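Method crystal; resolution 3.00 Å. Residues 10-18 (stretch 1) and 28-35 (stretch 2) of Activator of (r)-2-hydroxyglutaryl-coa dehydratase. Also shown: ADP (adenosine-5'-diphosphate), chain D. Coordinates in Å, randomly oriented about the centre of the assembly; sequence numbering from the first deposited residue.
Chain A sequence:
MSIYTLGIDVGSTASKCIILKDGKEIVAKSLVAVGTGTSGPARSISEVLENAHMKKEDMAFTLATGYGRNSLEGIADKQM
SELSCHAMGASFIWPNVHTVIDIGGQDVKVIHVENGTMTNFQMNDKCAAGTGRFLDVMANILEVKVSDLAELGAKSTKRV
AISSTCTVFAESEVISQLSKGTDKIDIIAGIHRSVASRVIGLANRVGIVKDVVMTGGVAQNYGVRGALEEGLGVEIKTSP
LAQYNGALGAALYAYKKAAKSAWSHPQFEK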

# COMPACT_ATOMS: atom_id res chain seq x y z
N VAL A 10 4.03 -20.25 -14.84
CA VAL A 10 4.74 -20.14 -13.56
C VAL A 10 4.54 -18.76 -12.92
O VAL A 10 5.21 -17.79 -13.27
CB VAL A 10 6.28 -20.47 -13.72
CG1 VAL A 10 6.73 -20.20 -15.15
CG2 VAL A 10 7.14 -19.65 -12.75
N GLY A 11 3.60 -18.68 -11.99
CA GLY A 11 3.33 -17.41 -11.32
C GLY A 11 4.22 -17.15 -10.12
O GLY A 11 5.15 -17.91 -9.85
N SER A 12 3.93 -16.07 -9.39
CA SER A 12 4.72 -15.71 -8.20
C SER A 12 4.27 -16.52 -6.97
O SER A 12 5.02 -16.73 -6.03
CB SER A 12 4.57 -14.22 -7.92
OG SER A 12 3.21 -13.89 -7.71
N THR A 13 3.02 -16.98 -7.02
CA THR A 13 2.43 -17.76 -5.94
C THR A 13 2.44 -19.25 -6.23
O THR A 13 2.77 -20.06 -5.37
CB THR A 13 0.95 -17.32 -5.72
OG1 THR A 13 0.94 -16.07 -5.03
CG2 THR A 13 0.14 -18.36 -4.94
N ALA A 14 2.08 -19.61 -7.44
CA ALA A 14 2.03 -21.01 -7.79
C ALA A 14 2.42 -21.22 -9.23
O ALA A 14 2.56 -20.27 -9.99
CB ALA A 14 0.63 -21.53 -7.56
N SER A 15 2.61 -22.48 -9.59
CA SER A 15 2.97 -22.86 -10.94
C SER A 15 1.88 -23.82 -11.39
O SER A 15 1.65 -24.86 -10.75
CB SER A 15 4.33 -23.54 -10.94
OG SER A 15 4.86 -23.62 -12.24
N LYS A 16 1.17 -23.45 -12.45
CA LYS A 16 0.08 -24.28 -12.98
C LYS A 16 0.53 -24.90 -14.30
O LYS A 16 1.34 -24.31 -15.04
CB LYS A 16 -1.20 -23.47 -13.20
CG LYS A 16 -1.98 -23.04 -11.94
CD LYS A 16 -1.25 -21.97 -11.13
CE LYS A 16 -0.95 -20.73 -11.95
NZ LYS A 16 -0.11 -19.77 -11.17
N CYS A 17 -0.00 -26.08 -14.59
CA CYS A 17 0.34 -26.80 -15.81
C CYS A 17 -0.87 -27.38 -16.48
O CYS A 17 -1.82 -27.86 -15.83
CB CYS A 17 1.32 -27.93 -15.53
SG CYS A 17 3.04 -27.44 -15.40
N ILE A 18 -0.83 -27.37 -17.81
CA ILE A 18 -1.89 -27.93 -18.62
C ILE A 18 -1.32 -28.73 -19.79
O ILE A 18 -0.30 -28.36 -20.38
CB ILE A 18 -2.82 -26.82 -19.16
CG1 ILE A 18 -3.74 -26.32 -18.04
CG2 ILE A 18 -3.67 -27.36 -20.33
CD1 ILE A 18 -4.76 -27.35 -17.58
N ALA A 28 -4.85 -33.29 -18.66
CA ALA A 28 -4.40 -33.21 -17.29
C ALA A 28 -3.87 -31.82 -16.95
O ALA A 28 -3.41 -31.07 -17.83
CB ALA A 28 -3.32 -34.25 -17.04
N LYS A 29 -3.94 -31.49 -15.66
CA LYS A 29 -3.46 -30.20 -15.15
C LYS A 29 -2.81 -30.41 -13.81
O LYS A 29 -3.00 -31.45 -13.19
CB LYS A 29 -4.63 -29.23 -14.98
CG LYS A 29 -5.70 -29.70 -14.01
CD LYS A 29 -6.52 -28.53 -13.52
CE LYS A 29 -7.68 -28.98 -12.68
NZ LYS A 29 -8.64 -29.70 -13.56
N SER A 30 -2.06 -29.42 -13.35
CA SER A 30 -1.43 -29.53 -12.06
C SER A 30 -1.17 -28.14 -11.47
O SER A 30 -1.20 -27.13 -12.19
CB SER A 30 -0.13 -30.34 -12.19
OG SER A 30 0.96 -29.56 -12.65
N LEU A 31 -0.93 -28.09 -10.16
CA LEU A 31 -0.68 -26.84 -9.47
C LEU A 31 0.24 -27.08 -8.29
O LEU A 31 -0.05 -27.92 -7.43
CB LEU A 31 -2.02 -26.26 -9.00
CG LEU A 31 -2.07 -25.01 -8.12
CD1 LEU A 31 -1.07 -23.95 -8.55
CD2 LEU A 31 -3.46 -24.47 -8.21
N VAL A 32 1.34 -26.34 -8.23
CA VAL A 32 2.31 -26.50 -7.16
C VAL A 32 2.75 -25.17 -6.60
O VAL A 32 3.18 -24.28 -7.35
CB VAL A 32 3.56 -27.26 -7.68
CG1 VAL A 32 4.66 -27.24 -6.60
CG2 VAL A 32 3.19 -28.68 -8.06
N ALA A 33 2.69 -25.03 -5.27
CA ALA A 33 3.08 -23.78 -4.64
C ALA A 33 4.50 -23.40 -5.01
O ALA A 33 5.33 -24.23 -5.34
CB ALA A 33 2.92 -23.86 -3.14
N VAL A 34 4.76 -22.11 -5.04
CA VAL A 34 6.07 -21.66 -5.41
C VAL A 34 6.76 -21.15 -4.19
O VAL A 34 6.41 -20.10 -3.67
CB VAL A 34 5.98 -20.56 -6.48
CG1 VAL A 34 7.35 -19.94 -6.71
CG2 VAL A 34 5.39 -21.14 -7.79
N GLY A 35 7.73 -21.91 -3.70
CA GLY A 35 8.47 -21.48 -2.53
C GLY A 35 9.91 -21.19 -2.94
O GLY A 35 10.37 -21.63 -4.00
PB ADP D . 0.25 -16.08 -9.64
O1B ADP D . -0.38 -14.97 -10.43
O2B ADP D . 0.56 -17.37 -10.45
O3B ADP D . 1.41 -15.64 -8.76
PA ADP D . -2.22 -17.22 -8.89
O1A ADP D . -2.09 -18.72 -8.93
O2A ADP D . -2.99 -16.57 -9.95
O3A ADP D . -0.77 -16.59 -8.70
O5' ADP D . -2.74 -16.82 -7.47
C5' ADP D . -3.97 -17.15 -7.12
C4' ADP D . -4.47 -16.42 -5.94
O4' ADP D . -5.75 -16.99 -5.53
C3' ADP D . -3.58 -16.35 -4.58
O3' ADP D . -3.74 -15.09 -3.89
C2' ADP D . -4.14 -17.57 -3.88
O2' ADP D . -4.03 -17.63 -2.42
C1' ADP D . -5.61 -17.48 -4.28
N9 ADP D . -6.45 -18.67 -4.00
C8 ADP D . -6.11 -19.93 -4.29
N7 ADP D . -7.01 -20.76 -3.96
C5 ADP D . -8.02 -19.99 -3.40
C6 ADP D . -9.31 -20.28 -2.84
N6 ADP D . -9.81 -21.55 -2.75
N1 ADP D . -10.06 -19.24 -2.39
C2 ADP D . -9.57 -17.99 -2.47
N3 ADP D . -8.38 -17.62 -2.98
C4 ADP D . -7.65 -18.68 -3.43

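What ties the two stretches together most firmly? Five backbone hydrogen bonds join strand 14-18 to strand 28-33, which run antiparallel, and the loops at one end. S15 and V32 form a closed pair, S15 N to V32 O and V32 N to S15 O, both 2.9 Å; C17 and S30 repeat it, C17 N to S30 O and S30 N to C17 O, again both 2.9 Å. The ladder extends past the strands through V34 N to T13 O, also 2.9 Å.

What fills the gaps between these pairs? At the non-hydrogen-bonded positions the chains draw closer, and CA atoms face carbonyls: K16 CA lies 3.2 Å from S30 O, and L31 CA 3.3 Å from S15 O. Such contacts are weaker, but they use the alternate positions of the ladder.

How do the side chains sort themselves? S15, C17, S30 and V32 share one face, where C17 CB meets S30 OG at 3.3 Å. Both serine hydroxyls bond elsewhere in the structure, so their polarity is satisfied although they are buried. K16, I18, K29 and L31 occupy the other face. There the aliphatic part of K16 packs on L31, CD to CD1 at 3.3 Å, while I18 CD1 reaches K29 CB at 3.2 Å. The small methyl of A14 also meets L31, CB to CD1 at 3.1 Å. V34 points toward stretch 1, and its CG2 comes within 3.3 Å of A14 C.

How does the nucleotide fit this arrangement? K16 suits its place by being greasy along its length and charged at its tip: NZ bonds to A14 O at 3.0 Å and to ADP O1A at 3.2 Å. Before the strand, S12 OG and T13 N each donate to ADP O3B at 2.7 Å.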